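Local coordinates for 6-phosphogluconolactonase (Shewanella baltica, PDB 3NWP), which probably hydrolyses 6-phosphogluconolactone to 6-phosphogluconate, the second step of the oxidative pentose phosphate pathway, at residues V7-L17 with T225-A233; R128-M137 with A182-L193. All coordinates share one frame; numbering follows the deposited sequence.

How the contacts relate
Both contacts pair neighbouring parallel strands of one sheet, and each illustrates how surroundings set the chemistry of such a pair. Contact 2, about 6 Å from the centre of the chain (centre to centre), is largely buried: aliphatic side chains pack on strands 132-135 and 189-194, and an aspartate-arginine salt bridge lies at the end where the strands begin. Contact 1, about 15 Å out, is partly buried: strand 8-11 is joined to the C-terminal strand 227-232 by backbone bonds, aromatic rings and bridging waters. Strands 189-194 and 227-232 are themselves neighbours, F230 N bonding to L191 O, and contact 2 is nested in the chain loop that contact 1 closes.

Contact 1 of 2, residues V7-L17 with T225-A233; sequences VFKSFDTPSAL and TPVDVFWSA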
loop_
_atom_site.group_PDB
_atom_site.type_symbol
_atom_site.label_atom_id
_atom_site.label_comp_id
_atom_site.label_asym_id
_atom_site.label_seq_id
_atom_site.Cartn_x
_atom_site.Cartn_y
_atom_site.Cartn_z
ATOM N N VAL A 7 -15.976 0.322 -7.229
ATOM C CA VAL A 7 -16.610 0.655 -5.968
ATOM C C VAL A 7 -15.955 1.958 -5.516
ATOM O O VAL A 7 -14.750 1.966 -5.229
ATOM C CB VAL A 7 -16.464 -0.407 -4.901
ATOM C CG1 VAL A 7 -17.024 0.069 -3.535
ATOM C CG2 VAL A 7 -17.158 -1.726 -5.334
ATOM N N PHE A 8 -16.725 3.032 -5.455
ATOM C CA PHE A 8 -16.209 4.363 -5.301
ATOM C C PHE A 8 -16.984 5.062 -4.190
ATOM O O PHE A 8 -18.235 5.136 -4.208
ATOM C CB PHE A 8 -16.337 5.110 -6.618
ATOM C CG PHE A 8 -15.826 6.530 -6.536
ATOM C CD1 PHE A 8 -14.483 6.835 -6.698
ATOM C CD2 PHE A 8 -16.731 7.551 -6.251
ATOM C CE1 PHE A 8 -14.029 8.176 -6.589
ATOM C CE2 PHE A 8 -16.269 8.879 -6.125
ATOM C CZ PHE A 8 -14.938 9.166 -6.314
ATOM N N LYS A 9 -16.270 5.549 -3.182
ATOM C CA LYS A 9 -16.835 6.247 -2.015
ATOM C C LYS A 9 -16.242 7.636 -1.924
ATOM O O LYS A 9 -15.015 7.792 -1.802
ATOM C CB LYS A 9 -16.573 5.437 -0.773
ATOM C CG LYS A 9 -17.210 4.054 -0.826
ATOM C CD LYS A 9 -17.144 3.387 0.532
ATOM C CE LYS A 9 -17.724 1.968 0.502
ATOM N NZ LYS A 9 -17.905 1.503 1.949
ATOM N N SER A 10 -17.087 8.645 -2.038
ATOM C CA SER A 10 -16.642 10.026 -1.897
ATOM C C SER A 10 -17.153 10.615 -0.590
ATOM O O SER A 10 -18.141 10.136 0.008
ATOM C CB SER A 10 -17.135 10.880 -3.065
ATOM O OG SER A 10 -18.568 11.007 -3.088
ATOM N N PHE A 11 -16.435 11.669 -0.165
ATOM C CA PHE A 11 -16.652 12.307 1.131
ATOM C C PHE A 11 -16.518 13.828 1.001
ATOM O O PHE A 11 -15.876 14.325 0.090
ATOM C CB PHE A 11 -15.645 11.804 2.157
ATOM C CG PHE A 11 -15.750 10.348 2.387
ATOM C CD1 PHE A 11 -15.073 9.459 1.567
ATOM C CD2 PHE A 11 -16.578 9.846 3.405
ATOM C CE1 PHE A 11 -15.230 8.094 1.751
ATOM C CE2 PHE A 11 -16.731 8.474 3.596
ATOM C CZ PHE A 11 -16.041 7.610 2.784
ATOM N N ASP A 12 -17.210 14.494 1.917
ATOM C CA ASP A 12 -17.195 15.982 2.042
ATOM C C ASP A 12 -15.762 16.522 2.119
ATOM O O ASP A 12 -15.396 17.473 1.396
ATOM C CB ASP A 12 -17.941 16.406 3.309
ATOM C CG ASP A 12 -19.450 16.241 3.231
ATOM O OD1 ASP A 12 -20.011 15.957 2.155
ATOM O OD2 ASP A 12 -20.086 16.418 4.310
ATOM N N THR A 13 -14.976 15.906 2.999
ATOM C CA THR A 13 -13.664 16.380 3.407
ATOM C C THR A 13 -12.714 15.209 3.564
ATOM O O THR A 13 -13.168 14.063 3.787
ATOM C CB THR A 13 -13.688 17.082 4.773
ATOM O OG1 THR A 13 -14.074 16.194 5.807
ATOM C CG2 THR A 13 -14.640 18.333 4.711
ATOM N N PRO A 14 -11.406 15.482 3.486
ATOM C CA PRO A 14 -10.444 14.428 3.868
ATOM C C PRO A 14 -10.668 13.896 5.265
ATOM O O PRO A 14 -10.485 12.677 5.494
ATOM C CB PRO A 14 -9.082 15.141 3.751
ATOM C CG PRO A 14 -9.317 16.117 2.579
ATOM C CD PRO A 14 -10.738 16.654 2.866
ATOM N N SER A 15 -11.066 14.726 6.245
ATOM C CA SER A 15 -11.292 14.207 7.598
ATOM C C SER A 15 -12.464 13.229 7.678
ATOM O O SER A 15 -12.443 12.260 8.423
ATOM C CB SER A 15 -11.467 15.358 8.625
ATOM O OG SER A 15 -10.424 16.304 8.488
ATOM N N ALA A 16 -13.521 13.487 6.915
ATOM C CA ALA A 16 -14.631 12.542 6.879
ATOM C C ALA A 16 -14.210 11.196 6.242
ATOM O O ALA A 16 -14.613 10.109 6.720
ATOM C CB ALA A 16 -15.856 13.166 6.113
ATOM N N LEU A 17 -13.453 11.315 5.170
ATOM C CA LEU A 17 -12.855 10.127 4.485
ATOM C C LEU A 17 -12.055 9.329 5.488
ATOM O O LEU A 17 -12.303 8.123 5.680
ATOM C CB LEU A 17 -12.003 10.599 3.320
ATOM C CG LEU A 17 -11.341 9.550 2.392
ATOM C CD1 LEU A 17 -10.709 10.253 1.202
ATOM C CD2 LEU A 17 -10.271 8.710 3.101
ATOM N N THR A 225 -10.151 -9.681 -5.982
ATOM C CA THR A 225 -9.925 -9.030 -4.708
ATOM C C THR A 225 -10.665 -7.704 -4.684
ATOM O O THR A 225 -10.474 -6.880 -5.585
ATOM C CB THR A 225 -8.438 -8.715 -4.485
ATOM O OG1 THR A 225 -7.693 -9.951 -4.661
ATOM C CG2 THR A 225 -8.249 -8.055 -3.073
ATOM N N PRO A 226 -11.534 -7.534 -3.712
ATOM C CA PRO A 226 -12.276 -6.292 -3.589
ATOM C C PRO A 226 -11.377 -5.087 -3.472
ATOM O O PRO A 226 -10.409 -5.121 -2.695
ATOM C CB PRO A 226 -13.053 -6.455 -2.286
ATOM C CG PRO A 226 -13.166 -7.955 -2.146
ATOM C CD PRO A 226 -11.915 -8.484 -2.668
ATOM N N VAL A 227 -11.728 -4.033 -4.193
ATOM C CA VAL A 227 -11.036 -2.770 -4.144
ATOM C C VAL A 227 -12.069 -1.680 -3.915
ATOM O O VAL A 227 -13.023 -1.505 -4.695
ATOM C CB VAL A 227 -10.324 -2.469 -5.482
ATOM C CG1 VAL A 227 -9.667 -1.076 -5.421
ATOM C CG2 VAL A 227 -9.302 -3.505 -5.780
ATOM N N ASP A 228 -11.900 -0.915 -2.837
ATOM C CA ASP A 228 -12.797 0.190 -2.548
ATOM C C ASP A 228 -11.966 1.497 -2.693
ATOM O O ASP A 228 -10.914 1.669 -2.018
ATOM C CB ASP A 228 -13.350 0.154 -1.142
ATOM C CG ASP A 228 -14.352 -0.986 -0.913
ATOM O OD1 ASP A 228 -14.223 -2.092 -1.453
ATOM O OD2 ASP A 228 -15.276 -0.739 -0.109
ATOM N N VAL A 229 -12.403 2.411 -3.546
ATOM C CA VAL A 229 -11.711 3.686 -3.734
ATOM C C VAL A 229 -12.357 4.759 -2.880
ATOM O O VAL A 229 -13.587 4.942 -2.888
ATOM C CB VAL A 229 -11.795 4.113 -5.209
ATOM C CG1 VAL A 229 -11.105 5.488 -5.429
ATOM C CG2 VAL A 229 -11.213 2.987 -6.127
ATOM N N PHE A 230 -11.569 5.363 -2.000
ATOM C CA PHE A 230 -12.005 6.436 -1.091
ATOM C C PHE A 230 -11.451 7.764 -1.572
ATOM O O PHE A 230 -10.201 7.884 -1.767
ATOM C CB PHE A 230 -11.485 6.183 0.318
ATOM C CG PHE A 230 -12.310 5.232 1.138
ATOM C CD1 PHE A 230 -12.559 3.902 0.738
ATOM C CD2 PHE A 230 -12.845 5.637 2.340
ATOM C CE1 PHE A 230 -13.339 3.084 1.503
ATOM C CE2 PHE A 230 -13.634 4.804 3.108
ATOM C CZ PHE A 230 -13.882 3.535 2.727
ATOM N N TRP A 231 -12.307 8.755 -1.773
ATOM C CA TRP A 231 -11.859 10.023 -2.326
ATOM C C TRP A 231 -12.552 11.201 -1.679
ATOM O O TRP A 231 -13.720 11.124 -1.324
ATOM C CB TRP A 231 -12.088 10.073 -3.862
ATOM C CG TRP A 231 -11.713 11.406 -4.508
ATOM C CD1 TRP A 231 -10.488 11.799 -4.954
ATOM C CD2 TRP A 231 -12.601 12.493 -4.767
ATOM N NE1 TRP A 231 -10.536 13.073 -5.426
ATOM C CE2 TRP A 231 -11.825 13.531 -5.332
ATOM C CE3 TRP A 231 -13.965 12.707 -4.536
ATOM C CZ2 TRP A 231 -12.376 14.754 -5.721
ATOM C CZ3 TRP A 231 -14.509 13.918 -4.901
ATOM C CH2 TRP A 231 -13.706 14.927 -5.511
ATOM N N SER A 232 -11.828 12.320 -1.550
ATOM C CA SER A 232 -12.386 13.660 -1.247
ATOM C C SER A 232 -11.634 14.684 -2.031
ATOM O O SER A 232 -10.439 14.487 -2.321
ATOM C CB SER A 232 -12.236 13.962 0.244
ATOM O OG SER A 232 -12.892 15.194 0.536
ATOM N N ALA A 233 -12.288 15.799 -2.381
ATOM C CA ALA A 233 -11.594 16.925 -3.001
ATOM C C ALA A 233 -10.610 17.538 -2.014
ATOM O O ALA A 233 -10.790 17.421 -0.785
ATOM C CB ALA A 233 -12.599 17.984 -3.462
ATOM O OXT ALA A 233 -9.642 18.161 -2.473
HETATM O O HOH W 1 -13.071 -0.184 -7.142
HETATM O O HOH W 2 -15.491 0.430 2.220
HETATM O O HOH W 3 -15.084 16.349 -1.699
HETATM O O HOH W 4 -12.958 18.410 0.257
#
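V7 accepts V229 N on its carbonyl O at 2.9 Å, while its CG1 lies alongside the carboxylate of D228. F8 has CG anti to the backbone N (chi1 179°), which carries the ring along the strand to V229 CG1 and W231 CB; L199 of helix 196-206 packs against F8 and W231 on the same side of the sheet. K9 grips the partner strand twice: its N donates to V229 O at 2.8 Å, and its O accepts W231 N. The extended K9 side chain runs beside F230, with CD 3.9 Å from F230 CZ, and a water joins NZ to D228 OD2. In this parallel ladder the first and last strands of the chain lie side by side, running the same way. S10 CB meets the edge of the W231 indole, whose NE1 bonds to G195 O. The ring of F11 is nearly parallel to that of F230 (20°) but slid aside, with CE1 3.5 Å from F230 CD2. T13 N-caps the next helix, its OG1 accepting A16 N at 3.0 Å. P14 CD approaches S232 OG, and L17 lays CD1 against the backbone of W231 and S232, 3.5 Å from W231 C.

Contact 2 of 2, residues R128-M137 with A182-L193; sequences RPFDVVVLGM and AILNSRQIYLHL
Two parallel strands in the middle of the sheet, 132-135 and 189-194, form this contact with their lead-in loops and the end of helix 180-184. P129, preceded by a cis peptide bond, sets CG over one face of the R187 guanidinium in the conformer described, 3.6 Å from R187 NH2. F130 N donates to N185 O, on a lone pair in the carbonyl plane, and F130 O accepts R187 N. R187 CG stands beside its backbone N (chi1 -54°) and the chain is extended to NE, which lays the guanidinium along D131, the planar ends 17° apart; NE reaches D131 OD1 at 2.9 Å in a bent salt bridge. R36 shares OD1 and S40 N bonds OD2. The regular ladder follows: V133 N to Q188 O, Y190 N to V133 O, L135 N to Y190 O and H192 N to L135 O. In this Rossmann-like core of parallel strands and flanking helices, apolar side chains meet on both faces. V133 CG1 touches I183 CD1 at 3.9 Å, and L135 CD1 lies 3.8 Å from I189 CG2. On the other face V132 CG1 meets the edge of the Y190 ring, whose OH bonds to Q28. Selenomethionine M137 rests CB on L193 CD2.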
loop_
_atom_site.group_PDB
_atom_site.type_symbol
_atom_site.label_atom_id
_atom_site.label_comp_id
_atom_site.label_asym_id
_atom_site.label_seq_id
_atom_site.Cartn_x
_atom_site.Cartn_y
_atom_site.Cartn_z
ATOM N N ARG A 128 -0.719 -14.399 5.321
ATOM C CA ARG A 128 -1.123 -14.191 3.944
ATOM C C ARG A 128 -2.246 -15.193 3.632
ATOM O O ARG A 128 -2.204 -16.321 4.115
ATOM C CB ARG A 128 0.083 -14.326 3.007
ATOM C CG ARG A 128 1.157 -13.236 3.221
ATOM C CD ARG A 128 2.313 -13.310 2.262
ATOM N NE ARG A 128 3.208 -14.398 2.629
ATOM C CZ ARG A 128 3.337 -15.540 1.959
ATOM N NH1 ARG A 128 2.673 -15.744 0.831
ATOM N NH2 ARG A 128 4.184 -16.471 2.404
ATOM N N PRO A 129 -3.277 -14.791 2.909
ATOM C CA PRO A 129 -3.397 -13.469 2.290
ATOM C C PRO A 129 -3.410 -12.298 3.247
ATOM O O PRO A 129 -3.879 -12.415 4.375
ATOM C CB PRO A 129 -4.727 -13.519 1.554
ATOM C CG PRO A 129 -5.421 -14.633 2.097
ATOM C CD PRO A 129 -4.460 -15.609 2.596
ATOM N N PHE A 130 -2.926 -11.147 2.797
ATOM C CA PHE A 130 -2.979 -9.963 3.587
ATOM C C PHE A 130 -4.431 -9.612 3.875
ATOM O O PHE A 130 -5.265 -9.638 2.969
ATOM C CB PHE A 130 -2.313 -8.773 2.905
ATOM C CG PHE A 130 -0.851 -8.944 2.579
ATOM C CD1 PHE A 130 0.086 -9.200 3.561
ATOM C CD2 PHE A 130 -0.414 -8.722 1.311
ATOM C CE1 PHE A 130 1.438 -9.334 3.237
ATOM C CE2 PHE A 130 0.957 -8.835 0.990
ATOM C CZ PHE A 130 1.849 -9.124 1.971
ATOM N N ASP A 131 -4.747 -9.227 5.107
ATOM C CA ASP A 131 -6.143 -8.916 5.407
ATOM C C ASP A 131 -6.591 -7.585 4.823
ATOM O O ASP A 131 -7.710 -7.463 4.282
ATOM C CB ASP A 131 -6.383 -8.941 6.892
ATOM C CG ASP A 131 -6.143 -10.345 7.448
ATOM O OD1 ASP A 131 -6.858 -11.286 7.003
ATOM O OD2 ASP A 131 -5.172 -10.553 8.208
ATOM N N VAL A 132 -5.730 -6.575 4.924
ATOM C CA VAL A 132 -6.043 -5.225 4.417
ATOM C C VAL A 132 -4.787 -4.629 3.755
ATOM O O VAL A 132 -3.686 -4.689 4.345
ATOM C CB VAL A 132 -6.487 -4.298 5.536
ATOM C CG1 VAL A 132 -6.732 -2.879 4.971
ATOM C CG2 VAL A 132 -7.773 -4.787 6.208
ATOM N N VAL A 133 -4.933 -4.134 2.543
ATOM C CA VAL A 133 -3.877 -3.398 1.835
ATOM C C VAL A 133 -4.385 -2.026 1.536
ATOM O O VAL A 133 -5.463 -1.856 0.946
ATOM C CB VAL A 133 -3.534 -4.103 0.527
ATOM C CG1 VAL A 133 -2.524 -3.296 -0.328
ATOM C CG2 VAL A 133 -2.988 -5.508 0.797
ATOM N N VAL A 134 -3.614 -0.995 1.890
ATOM C CA VAL A 134 -3.959 0.408 1.653
ATOM C C VAL A 134 -2.949 0.951 0.649
ATOM O O VAL A 134 -1.742 0.957 0.902
ATOM C CB VAL A 134 -3.940 1.245 2.917
ATOM C CG1 VAL A 134 -4.512 2.668 2.592
ATOM C CG2 VAL A 134 -4.741 0.559 4.051
ATOM N N LEU A 135 -3.458 1.330 -0.524
ATOM C CA LEU A 135 -2.691 1.843 -1.628
ATOM C C LEU A 135 -2.880 3.357 -1.883
ATOM O O LEU A 135 -3.938 3.929 -1.527
ATOM C CB LEU A 135 -3.015 1.054 -2.921
ATOM C CG LEU A 135 -2.750 -0.450 -2.893
ATOM C CD1 LEU A 135 -3.144 -0.988 -4.324
ATOM C CD2 LEU A 135 -1.249 -0.682 -2.626
ATOM N N GLY A 136 -1.917 3.942 -2.573
ATOM C CA GLY A 136 -2.064 5.248 -3.180
ATOM C C GLY A 136 -1.856 5.128 -4.670
ATOM O O GLY A 136 -1.589 4.046 -5.213
HETATM N N MSE A 137 -1.998 6.258 -5.332
HETATM C CA MSE A 137 -1.786 6.313 -6.785
HETATM C C MSE A 137 -1.116 7.631 -7.093
HETATM O O MSE A 137 -1.547 8.686 -6.657
HETATM C CB MSE A 137 -3.103 6.212 -7.490
HETATM C CG MSE A 137 -3.068 6.262 -9.040
HETATM SE SE MSE A 137 -4.729 6.551 -9.888
HETATM C CE MSE A 137 -4.876 8.331 -9.353
ATOM N N ALA A 182 1.864 -10.543 -4.665
ATOM C CA ALA A 182 1.730 -10.339 -3.202
ATOM C C ALA A 182 0.546 -9.431 -2.874
ATOM O O ALA A 182 -0.256 -9.716 -1.973
ATOM C CB ALA A 182 3.025 -9.713 -2.618
ATOM N N ILE A 183 0.443 -8.311 -3.566
ATOM C CA ILE A 183 -0.623 -7.289 -3.281
ATOM C C ILE A 183 -1.986 -7.871 -3.559
ATOM O O ILE A 183 -2.940 -7.605 -2.801
ATOM C CB ILE A 183 -0.362 -6.002 -4.089
ATOM C CG1 ILE A 183 0.839 -5.240 -3.557
ATOM C CG2 ILE A 183 -1.602 -5.044 -4.219
ATOM C CD1 ILE A 183 0.706 -4.611 -2.131
ATOM N N LEU A 184 -2.139 -8.625 -4.646
ATOM C CA LEU A 184 -3.455 -9.210 -4.993
ATOM C C LEU A 184 -3.815 -10.424 -4.175
ATOM O O LEU A 184 -5.034 -10.733 -4.104
ATOM C CB LEU A 184 -3.538 -9.504 -6.489
ATOM C CG LEU A 184 -3.552 -8.299 -7.390
ATOM C CD1 LEU A 184 -3.685 -8.789 -8.840
ATOM C CD2 LEU A 184 -4.663 -7.213 -7.042
ATOM N N ASN A 185 -2.852 -11.011 -3.461
ATOM C CA ASN A 185 -3.153 -12.113 -2.520
ATOM C C ASN A 185 -3.536 -11.479 -1.181
ATOM O O ASN A 185 -2.808 -11.511 -0.207
ATOM C CB ASN A 185 -1.998 -13.094 -2.355
ATOM C CG ASN A 185 -2.416 -14.350 -1.578
ATOM O OD1 ASN A 185 -3.593 -14.748 -1.599
ATOM N ND2 ASN A 185 -1.484 -14.922 -0.872
ATOM N N SER A 186 -4.701 -10.857 -1.243
ATOM C CA SER A 186 -5.227 -10.066 -0.163
ATOM C C SER A 186 -6.724 -10.205 -0.202
ATOM O O SER A 186 -7.336 -10.582 -1.210
ATOM C CB SER A 186 -4.837 -8.601 -0.321
ATOM O OG SER A 186 -5.269 -8.088 -1.557
ATOM N N ARG A 187 -7.309 -9.864 0.937
ATOM C CA ARG A 187 -8.741 -9.947 1.154
ATOM C C ARG A 187 -9.481 -8.651 0.804
ATOM O O ARG A 187 -10.633 -8.696 0.292
ATOM C CB ARG A 187 -9.022 -10.344 2.625
ATOM C CG ARG A 187 -8.298 -11.628 3.081
ATOM C CD ARG A 187 -8.775 -12.094 4.495
ATOM N NE ARG A 187 -7.875 -13.113 5.008
ATOM C CZ ARG A 187 -7.983 -14.422 4.760
ATOM N NH1 ARG A 187 -8.970 -14.902 4.023
ATOM N NH2 ARG A 187 -7.053 -15.251 5.239
ATOM N N GLN A 188 -8.819 -7.503 1.034
ATOM C CA GLN A 188 -9.425 -6.201 0.810
ATOM C C GLN A 188 -8.323 -5.198 0.473
ATOM O O GLN A 188 -7.304 -5.155 1.182
ATOM C CB GLN A 188 -10.154 -5.732 2.026
ATOM C CG GLN A 188 -10.665 -4.274 1.942
ATOM C CD GLN A 188 -11.940 -4.157 1.136
ATOM O OE1 GLN A 188 -12.965 -4.802 1.494
ATOM N NE2 GLN A 188 -11.917 -3.410 0.023
ATOM N N ILE A 189 -8.520 -4.436 -0.619
ATOM C CA ILE A 189 -7.657 -3.322 -0.936
ATOM C C ILE A 189 -8.457 -2.043 -0.872
ATOM O O ILE A 189 -9.637 -1.974 -1.289
ATOM C CB ILE A 189 -7.121 -3.523 -2.398
ATOM C CG1 ILE A 189 -6.242 -4.765 -2.463
ATOM C CG2 ILE A 189 -6.397 -2.259 -2.860
ATOM C CD1 ILE A 189 -5.847 -5.181 -3.882
ATOM N N TYR A 190 -7.826 -0.986 -0.327
ATOM C CA TYR A 190 -8.355 0.385 -0.337
ATOM C C TYR A 190 -7.449 1.247 -1.160
ATOM O O TYR A 190 -6.228 1.081 -1.057
ATOM C CB TYR A 190 -8.417 0.940 1.081
ATOM C CG TYR A 190 -9.431 0.240 1.926
ATOM C CD1 TYR A 190 -10.769 0.510 1.781
ATOM C CD2 TYR A 190 -9.069 -0.696 2.883
ATOM C CE1 TYR A 190 -11.725 -0.204 2.511
ATOM C CE2 TYR A 190 -10.002 -1.356 3.670
ATOM C CZ TYR A 190 -11.346 -1.083 3.484
ATOM O OH TYR A 190 -12.297 -1.773 4.224
ATOM N N LEU A 191 -7.992 2.066 -2.048
ATOM C CA LEU A 191 -7.217 3.063 -2.741
ATOM C C LEU A 191 -7.631 4.433 -2.211
ATOM O O LEU A 191 -8.799 4.822 -2.370
ATOM C CB LEU A 191 -7.483 2.994 -4.241
ATOM C CG LEU A 191 -6.736 3.988 -5.092
ATOM C CD1 LEU A 191 -5.179 3.854 -4.939
ATOM C CD2 LEU A 191 -7.136 3.854 -6.568
ATOM N N HIS A 192 -6.710 5.165 -1.573
ATOM C CA HIS A 192 -6.962 6.400 -0.858
ATOM C C HIS A 192 -6.456 7.518 -1.735
ATOM O O HIS A 192 -5.226 7.674 -1.937
ATOM C CB HIS A 192 -6.249 6.321 0.460
ATOM C CG HIS A 192 -6.387 7.529 1.324
ATOM N ND1 HIS A 192 -5.735 7.617 2.548
ATOM C CD2 HIS A 192 -7.147 8.643 1.211
ATOM C CE1 HIS A 192 -6.050 8.780 3.097
ATOM N NE2 HIS A 192 -6.908 9.417 2.320
ATOM N N LEU A 193 -7.386 8.321 -2.237
ATOM C CA LEU A 193 -7.078 9.431 -3.118
ATOM C C LEU A 193 -7.631 10.759 -2.575
ATOM O O LEU A 193 -8.715 10.794 -1.987
ATOM C CB LEU A 193 -7.731 9.218 -4.492
ATOM C CG LEU A 193 -7.471 7.918 -5.217
ATOM C CD1 LEU A 193 -8.271 7.874 -6.532
ATOM C CD2 LEU A 193 -5.956 7.793 -5.478
HETATM O O HOH W 5 1.203 -13.892 -0.688
HETATM O O HOH W 6 -4.541 -14.126 6.472
HETATM O O HOH W 7 -2.960 8.465 -3.472
#